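Long-range contact in putative mandelate racemase/muconate lactonizing enzyme (Bordetella bronchiseptica, PDB 3DDM), which is of unknown function but belongs to the mandelate racemase/muconate lactonizing enzyme family of the enolase superfamily, whose C-terminal domain is a modified TIM barrel: residues Q217-L222 with A249-L254. The protein carries 1 engineered substitution. Residues are numbered along the deposited sequence; the frame is centred on the assembly and turned at random.
Sequences QMAQRL and AAPMPL
Ala219 and Ala250 bring the two backbones together, with CA atoms 5.3 Å apart. The methyl of Ala219 points at the loop and meets three residues in a row: CB lies 3.9 Å from CB of Ala250, and CD of Pro251 and SD of Met252 come in only slightly farther off. The small alanine methyls on both sides are consistent with the close approach of the backbones. The carbonyl of Ala219 is also turned to the loop, where its oxygen faces carbon atoms, CD of Pro251 and CE of Met252. In the TIM-barrel-like C-terminal domain, helix 212-222 packs on the outside of the barrel, and 249-254 runs from the end of helix 240-249 through a loop to the start of strand 254-256. Leu230, on strand 229-231, is touched by both Ala219 and Met252, tying the contact to the barrel wall. Gln220 starts off away from the loop, but its chain bends at chi2 (77°), which puts CD on the loop side. From there NE2 donates to O of Ala249, the last residue of helix 240-249, at 3.0 Å. The donor approaches nearly along the C=O axis, though the N-H itself is bent to 142° and the acceptor is tilted from the amide plane. The side chains of Gln220 and Pro251, both exposed, cross at about a right angle. Three residues on from Ala219, Leu222 offers its CB to CE of Met252 at 3.9 Å, while its side chain also touches Ala189 of helix 182-196 and Leu227.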
ATOM      1  N   GLN A 217      29.390 -10.994  -2.821  1.00 53.15           N
ATOM      2  CA  GLN A 217      30.166 -11.893  -1.977  1.00 53.53           C
ATOM      3  C   GLN A 217      29.504 -13.262  -1.840  1.00 52.96           C
ATOM      4  O   GLN A 217      30.137 -14.287  -2.091  1.00 53.19           O
ATOM      5  CB  GLN A 217      30.337 -11.273  -0.595  1.00 55.14           C
ATOM      6  CG  GLN A 217      31.088 -12.135   0.376  1.00 60.92           C
ATOM      7  CD  GLN A 217      30.837 -11.716   1.811  1.00 65.83           C
ATOM      8  OE1 GLN A 217      31.174 -10.598   2.217  1.00 66.26           O
ATOM      9  NE2 GLN A 217      30.227 -12.612   2.588  1.00 68.10           N
ATOM     10  N   MET A 218      28.231 -13.283  -1.445  1.00 51.64           N
ATOM     11  CA  MET A 218      27.517 -14.547  -1.276  1.00 48.57           C
ATOM     12  C   MET A 218      27.288 -15.295  -2.587  1.00 48.55           C
ATOM     13  O   MET A 218      27.465 -16.510  -2.646  1.00 47.68           O
ATOM     14  CB  MET A 218      26.177 -14.319  -0.576  1.00 45.36           C
ATOM     15  CG  MET A 218      26.281 -14.025   0.906  1.00 42.25           C
ATOM     16  SD  MET A 218      27.070 -15.329   1.875  1.00 40.53           S
ATOM     17  CE  MET A 218      25.857 -16.655   1.713  1.00 39.81           C
ATOM     18  N   ALA A 219      26.897 -14.582  -3.639  1.00 48.20           N
ATOM     19  CA  ALA A 219      26.658 -15.235  -4.922  1.00 48.98           C
ATOM     20  C   ALA A 219      27.906 -15.995  -5.353  1.00 50.73           C
ATOM     21  O   ALA A 219      27.826 -16.990  -6.068  1.00 51.25           O
ATOM     22  CB  ALA A 219      26.282 -14.210  -5.968  1.00 48.30           C
ATOM     23  N   GLN A 220      29.062 -15.517  -4.902  1.00 53.23           N
ATOM     24  CA  GLN A 220      30.349 -16.133  -5.219  1.00 54.33           C
ATOM     25  C   GLN A 220      30.552 -17.405  -4.392  1.00 53.85           C
ATOM     26  O   GLN A 220      30.874 -18.466  -4.932  1.00 53.34           O
ATOM     27  CB  GLN A 220      31.483 -15.151  -4.911  1.00 57.71           C
ATOM     28  CG  GLN A 220      32.463 -14.914  -6.051  1.00 62.34           C
ATOM     29  CD  GLN A 220      31.909 -13.992  -7.125  1.00 65.51           C
ATOM     30  OE1 GLN A 220      31.598 -12.823  -6.863  1.00 66.52           O
ATOM     31  NE2 GLN A 220      31.792 -14.510  -8.343  1.00 66.81           N
ATOM     32  N   ARG A 221      30.365 -17.278  -3.080  1.00 52.30           N
ATOM     33  CA  ARG A 221      30.510 -18.383  -2.142  1.00 51.43           C
ATOM     34  C   ARG A 221      29.481 -19.497  -2.368  1.00 51.92           C
ATOM     35  O   ARG A 221      29.696 -20.633  -1.952  1.00 52.11           O
ATOM     36  CB  ARG A 221      30.398 -17.857  -0.709  1.00 51.97           C
ATOM     37  CG  ARG A 221      31.461 -16.820  -0.369  1.00 53.65           C
ATOM     38  CD  ARG A 221      31.176 -16.088   0.937  1.00 55.01           C
ATOM     39  NE  ARG A 221      31.263 -16.953   2.110  1.00 55.96           N
ATOM     40  CZ  ARG A 221      31.084 -16.525   3.356  1.00 57.32           C
ATOM     41  NH1 ARG A 221      30.810 -15.246   3.579  1.00 57.36           N
ATOM     42  NH2 ARG A 221      31.179 -17.370   4.378  1.00 56.73           N
ATOM     43  N   LEU A 222      28.367 -19.175  -3.018  1.00 51.31           N
ATOM     44  CA  LEU A 222      27.339 -20.174  -3.291  1.00 51.54           C
ATOM     45  C   LEU A 222      27.653 -20.933  -4.574  1.00 52.62           C
ATOM     46  O   LEU A 222      27.211 -22.065  -4.753  1.00 54.32           O
ATOM     47  CB  LEU A 222      25.956 -19.522  -3.424  1.00 50.11           C
ATOM     48  CG  LEU A 222      25.282 -18.972  -2.165  1.00 49.74           C
ATOM     49  CD1 LEU A 222      23.988 -18.291  -2.557  1.00 49.24           C
ATOM     50  CD2 LEU A 222      25.016 -20.091  -1.174  1.00 47.94           C
ATOM     51  N   ALA A 249      28.404 -10.388 -11.873  1.00 49.68           N
ATOM     52  CA  ALA A 249      29.287 -10.990 -10.889  1.00 49.64           C
ATOM     53  C   ALA A 249      28.813 -12.351 -10.395  1.00 49.97           C
ATOM     54  O   ALA A 249      29.612 -13.141  -9.893  1.00 51.83           O
ATOM     55  CB  ALA A 249      29.455 -10.046  -9.700  1.00 49.99           C
ATOM     56  N   ALA A 250      27.523 -12.634 -10.527  1.00 48.90           N
ATOM     57  CA  ALA A 250      26.999 -13.904 -10.050  1.00 48.63           C
ATOM     58  C   ALA A 250      27.278 -15.064 -10.998  1.00 49.33           C
ATOM     59  O   ALA A 250      27.164 -14.935 -12.217  1.00 50.00           O
ATOM     60  CB  ALA A 250      25.512 -13.787  -9.790  1.00 48.70           C
ATOM     61  N   PRO A 251      27.656 -16.221 -10.440  1.00 49.47           N
ATOM     62  CA  PRO A 251      27.959 -17.433 -11.206  1.00 47.94           C
ATOM     63  C   PRO A 251      26.664 -18.061 -11.694  1.00 48.44           C
ATOM     64  O   PRO A 251      26.642 -18.754 -12.710  1.00 50.87           O
ATOM     65  CB  PRO A 251      28.647 -18.339 -10.189  1.00 48.09           C
ATOM     66  CG  PRO A 251      28.995 -17.424  -9.028  1.00 50.65           C
ATOM     67  CD  PRO A 251      27.875 -16.444  -9.003  1.00 49.71           C
ATOM     68  N   MET A 252      25.587 -17.826 -10.949  1.00 45.82           N
ATOM     69  CA  MET A 252      24.286 -18.373 -11.300  1.00 42.46           C
ATOM     70  C   MET A 252      23.345 -17.260 -11.720  1.00 41.76           C
ATOM     71  O   MET A 252      23.600 -16.084 -11.457  1.00 41.49           O
ATOM     72  CB  MET A 252      23.680 -19.120 -10.102  1.00 41.35           C
ATOM     73  CG  MET A 252      23.088 -18.229  -8.992  1.00 38.75           C
ATOM     74  SD  MET A 252      24.266 -17.187  -8.102  1.00 33.87           S
ATOM     75  CE  MET A 252      25.085 -18.402  -7.094  1.00 31.62           C
ATOM     76  N   PRO A 253      22.245 -17.616 -12.404  1.00 41.08           N
ATOM     77  CA  PRO A 253      21.314 -16.564 -12.812  1.00 40.19           C
ATOM     78  C   PRO A 253      20.479 -16.037 -11.631  1.00 39.50           C
ATOM     79  O   PRO A 253      20.320 -16.700 -10.600  1.00 39.00           O
ATOM     80  CB  PRO A 253      20.473 -17.245 -13.904  1.00 39.86           C
ATOM     81  CG  PRO A 253      20.506 -18.688 -13.526  1.00 37.76           C
ATOM     82  CD  PRO A 253      21.942 -18.887 -13.092  1.00 39.87           C
ATOM     83  N   LEU A 254      19.965 -14.828 -11.801  1.00 37.95           N
ATOM     84  CA  LEU A 254      19.170 -14.157 -10.801  1.00 37.08           C
ATOM     85  C   LEU A 254      17.681 -14.340 -11.099  1.00 38.07           C
ATOM     86  O   LEU A 254      17.276 -14.446 -12.262  1.00 38.61           O
ATOM     87  CB  LEU A 254      19.545 -12.666 -10.797  1.00 37.12           C
ATOM     88  CG  LEU A 254      20.599 -12.177  -9.788  1.00 37.51           C
ATOM     89  CD1 LEU A 254      21.728 -13.168  -9.632  1.00 36.49           C
ATOM     90  CD2 LEU A 254      21.119 -10.844 -10.240  1.00 36.80           C
TER